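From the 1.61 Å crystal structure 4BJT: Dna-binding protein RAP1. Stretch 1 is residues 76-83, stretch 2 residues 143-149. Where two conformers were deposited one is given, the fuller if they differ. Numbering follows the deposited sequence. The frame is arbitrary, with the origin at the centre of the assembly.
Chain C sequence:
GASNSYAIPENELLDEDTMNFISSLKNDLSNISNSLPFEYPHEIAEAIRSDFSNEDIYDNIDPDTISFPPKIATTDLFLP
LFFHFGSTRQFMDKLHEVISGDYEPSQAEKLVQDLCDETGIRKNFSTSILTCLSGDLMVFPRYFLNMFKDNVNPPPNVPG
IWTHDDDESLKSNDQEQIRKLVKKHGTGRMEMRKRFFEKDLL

Stretch 1 (76-83) DLFLPLFF
Stretch 2 (143-149) YFLNMFK

Stretch 2 is one continuous piece of helix, phi/psi near -65/-45 throughout, and its i to i-4 bonds are regular: M147 N to Y143 O, F148 N to F144 O and K149 N to L145 O are each 2.9 Å. Stretch 1 is mostly irregular. L77 sits at -108/-30, F78 and L79 extend at -126/148 and -88/167, and from P80 the backbone turns into helical angles. That turn carries a bond from F82 N to L79 O of 3.0 Å and a weak one from F83 N to P80 O of 3.1 Å.

The backbones stay well apart. The nearest alpha carbons, L77 CA and F144 CA, are 11.8 Å from each other, so the contact is made by side chains alone, and no hydrogen bond crosses it. The contact is wholly apolar and small, burying 196 Å² over both sides.

On the helix, F144, M147 and F148 follow the i, i+3, i+4 spacing that gathers side chains on one side. F144 (m) and M147 point toward stretch 1; M147 is t, t, t (chi1 174°, chi2 -167°, chi3 177°), and this full extension carries its CE to 3.6 Å from L77 CD1. F148 (m, chi2 -24°) leaves its backbone sideways, yet its ring end comes nearer.

L77 (m, t), F78 (m, chi2 -85°) and F82 (t, chi2 84°) all point toward the helix. F78 is the hub, touching all three helix residues: its CZ lies 3.8 Å from F144 CE1 and 4.0 Å from F148 CE1, while its CE2 is 4.1 Å from M147 CE. F144 and M147 meet the F78 ring at its edge, and F78 CZ in turn meets the edge of F148. F82 CZ reaches F148 CZ at 3.8 Å. The rule is reach: ring edges and tips and two methyls, L77 CD1 and M147 CE, meet across a wide backbone gap.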

# COMPACT_ATOMS: atom_id res chain seq x y z
N ASP C 76 15.83 -7.88 -0.86
CA ASP C 76 15.81 -7.01 0.32
C ASP C 76 14.39 -6.66 0.74
O ASP C 76 14.22 -6.18 1.85
CB ASP C 76 16.63 -5.74 0.17
CG ASP C 76 16.12 -4.84 -0.88
OD1 ASP C 76 16.06 -5.28 -2.01
OD2 ASP C 76 15.76 -3.69 -0.56
N LEU C 77 13.38 -6.90 -0.13
CA LEU C 77 11.97 -6.63 0.15
C LEU C 77 11.13 -7.88 0.39
O LEU C 77 10.16 -7.84 1.14
CB LEU C 77 11.37 -5.87 -1.03
CG LEU C 77 12.00 -4.51 -1.34
CD1 LEU C 77 11.38 -3.93 -2.60
CD2 LEU C 77 11.83 -3.55 -0.19
N PHE C 78 11.51 -9.00 -0.25
CA PHE C 78 10.76 -10.25 -0.21
C PHE C 78 11.59 -11.41 0.23
O PHE C 78 12.80 -11.48 -0.05
CB PHE C 78 10.19 -10.54 -1.60
CG PHE C 78 9.22 -9.49 -2.08
CD1 PHE C 78 7.88 -9.57 -1.74
CD2 PHE C 78 9.64 -8.45 -2.88
CE1 PHE C 78 6.97 -8.64 -2.25
CE2 PHE C 78 8.74 -7.48 -3.32
CZ PHE C 78 7.41 -7.59 -3.02
N LEU C 79 10.93 -12.35 0.90
CA LEU C 79 11.52 -13.57 1.42
C LEU C 79 11.49 -14.66 0.38
O LEU C 79 10.74 -14.58 -0.60
CB LEU C 79 10.72 -14.03 2.66
CG LEU C 79 10.87 -13.12 3.86
CD1 LEU C 79 9.61 -13.04 4.66
CD2 LEU C 79 12.02 -13.52 4.72
N PRO C 80 12.24 -15.77 0.61
CA PRO C 80 12.24 -16.85 -0.38
C PRO C 80 10.84 -17.37 -0.76
O PRO C 80 10.62 -17.67 -1.93
CB PRO C 80 13.12 -17.92 0.27
CG PRO C 80 14.04 -17.14 1.14
CD PRO C 80 13.23 -16.00 1.67
N LEU C 81 9.87 -17.40 0.19
CA LEU C 81 8.53 -17.89 -0.11
C LEU C 81 7.88 -17.13 -1.27
O LEU C 81 7.22 -17.74 -2.11
CB LEU C 81 7.65 -17.81 1.15
CG LEU C 81 6.18 -18.24 0.99
CD1 LEU C 81 6.08 -19.73 0.70
CD2 LEU C 81 5.42 -17.96 2.26
N PHE C 82 8.11 -15.82 -1.35
CA PHE C 82 7.51 -14.99 -2.40
C PHE C 82 7.93 -15.49 -3.78
O PHE C 82 7.12 -15.57 -4.70
CB PHE C 82 7.95 -13.53 -2.22
CG PHE C 82 7.61 -12.66 -3.40
CD1 PHE C 82 6.36 -12.09 -3.53
CD2 PHE C 82 8.57 -12.36 -4.36
CE1 PHE C 82 6.06 -11.24 -4.59
CE2 PHE C 82 8.27 -11.52 -5.43
CZ PHE C 82 7.01 -10.95 -5.53
N PHE C 83 9.21 -15.80 -3.92
CA PHE C 83 9.74 -16.22 -5.22
C PHE C 83 9.25 -17.61 -5.66
O PHE C 83 9.49 -18.00 -6.81
CB PHE C 83 11.25 -16.13 -5.20
CG PHE C 83 11.72 -14.70 -5.03
CD1 PHE C 83 11.73 -13.83 -6.09
CD2 PHE C 83 12.09 -14.21 -3.78
CE1 PHE C 83 12.10 -12.49 -5.92
CE2 PHE C 83 12.45 -12.88 -3.60
CZ PHE C 83 12.45 -12.02 -4.68
N TYR C 143 -1.05 -1.25 -4.15
CA TYR C 143 0.35 -0.94 -3.95
C TYR C 143 1.20 -1.89 -4.77
O TYR C 143 2.03 -1.45 -5.56
CB TYR C 143 0.72 -1.00 -2.46
CG TYR C 143 2.12 -0.51 -2.17
CD1 TYR C 143 3.23 -1.29 -2.49
CD2 TYR C 143 2.34 0.77 -1.67
CE1 TYR C 143 4.52 -0.82 -2.27
CE2 TYR C 143 3.63 1.22 -1.39
CZ TYR C 143 4.72 0.43 -1.70
OH TYR C 143 5.96 0.94 -1.43
N PHE C 144 0.99 -3.19 -4.60
CA PHE C 144 1.84 -4.16 -5.33
C PHE C 144 1.61 -4.15 -6.83
O PHE C 144 2.57 -4.21 -7.58
CB PHE C 144 1.66 -5.57 -4.76
CG PHE C 144 2.28 -5.72 -3.41
CD1 PHE C 144 3.65 -5.74 -3.26
CD2 PHE C 144 1.51 -5.76 -2.27
CE1 PHE C 144 4.24 -5.83 -2.00
CE2 PHE C 144 2.10 -5.82 -1.00
CZ PHE C 144 3.46 -5.86 -0.89
N LEU C 145 0.35 -4.07 -7.30
CA LEU C 145 0.14 -4.06 -8.74
C LEU C 145 0.85 -2.91 -9.39
O LEU C 145 1.44 -3.07 -10.46
CB LEU C 145 -1.34 -3.97 -9.09
CG LEU C 145 -2.17 -5.22 -8.79
CD1 LEU C 145 -3.68 -4.88 -8.77
CD2 LEU C 145 -1.87 -6.33 -9.80
N ASN C 146 0.77 -1.71 -8.78
CA ASN C 146 1.38 -0.52 -9.37
C ASN C 146 2.90 -0.53 -9.21
O ASN C 146 3.61 -0.17 -10.14
CB ASN C 146 0.72 0.75 -8.84
CG ASN C 146 -0.65 0.91 -9.44
OD1 ASN C 146 -0.81 1.50 -10.50
ND2 ASN C 146 -1.64 0.35 -8.82
N MET C 147 3.40 -0.99 -8.07
CA MET C 147 4.84 -1.16 -7.87
C MET C 147 5.41 -2.07 -8.94
O MET C 147 6.42 -1.76 -9.57
CB MET C 147 5.07 -1.78 -6.48
CG MET C 147 6.55 -2.13 -6.20
SD MET C 147 6.58 -3.18 -4.73
CE MET C 147 8.35 -3.62 -4.57
N PHE C 148 4.77 -3.21 -9.14
CA PHE C 148 5.25 -4.18 -10.11
C PHE C 148 5.12 -3.72 -11.55
O PHE C 148 6.05 -3.93 -12.33
CB PHE C 148 4.52 -5.51 -9.94
CG PHE C 148 4.61 -6.23 -8.62
CD1 PHE C 148 5.68 -6.02 -7.76
CD2 PHE C 148 3.79 -7.31 -8.35
CE1 PHE C 148 5.82 -6.76 -6.59
CE2 PHE C 148 3.94 -8.06 -7.19
CZ PHE C 148 4.99 -7.81 -6.35
N LYS C 149 3.97 -3.12 -11.91
CA LYS C 149 3.79 -2.66 -13.29
C LYS C 149 4.77 -1.53 -13.62
O LYS C 149 5.37 -1.55 -14.70
CB LYS C 149 2.34 -2.20 -13.53
CG LYS C 149 2.00 -1.94 -15.00
CD LYS C 149 0.59 -1.34 -15.17
CE LYS C 149 0.34 -0.89 -16.59
NZ LYS C 149 -1.08 -0.50 -16.79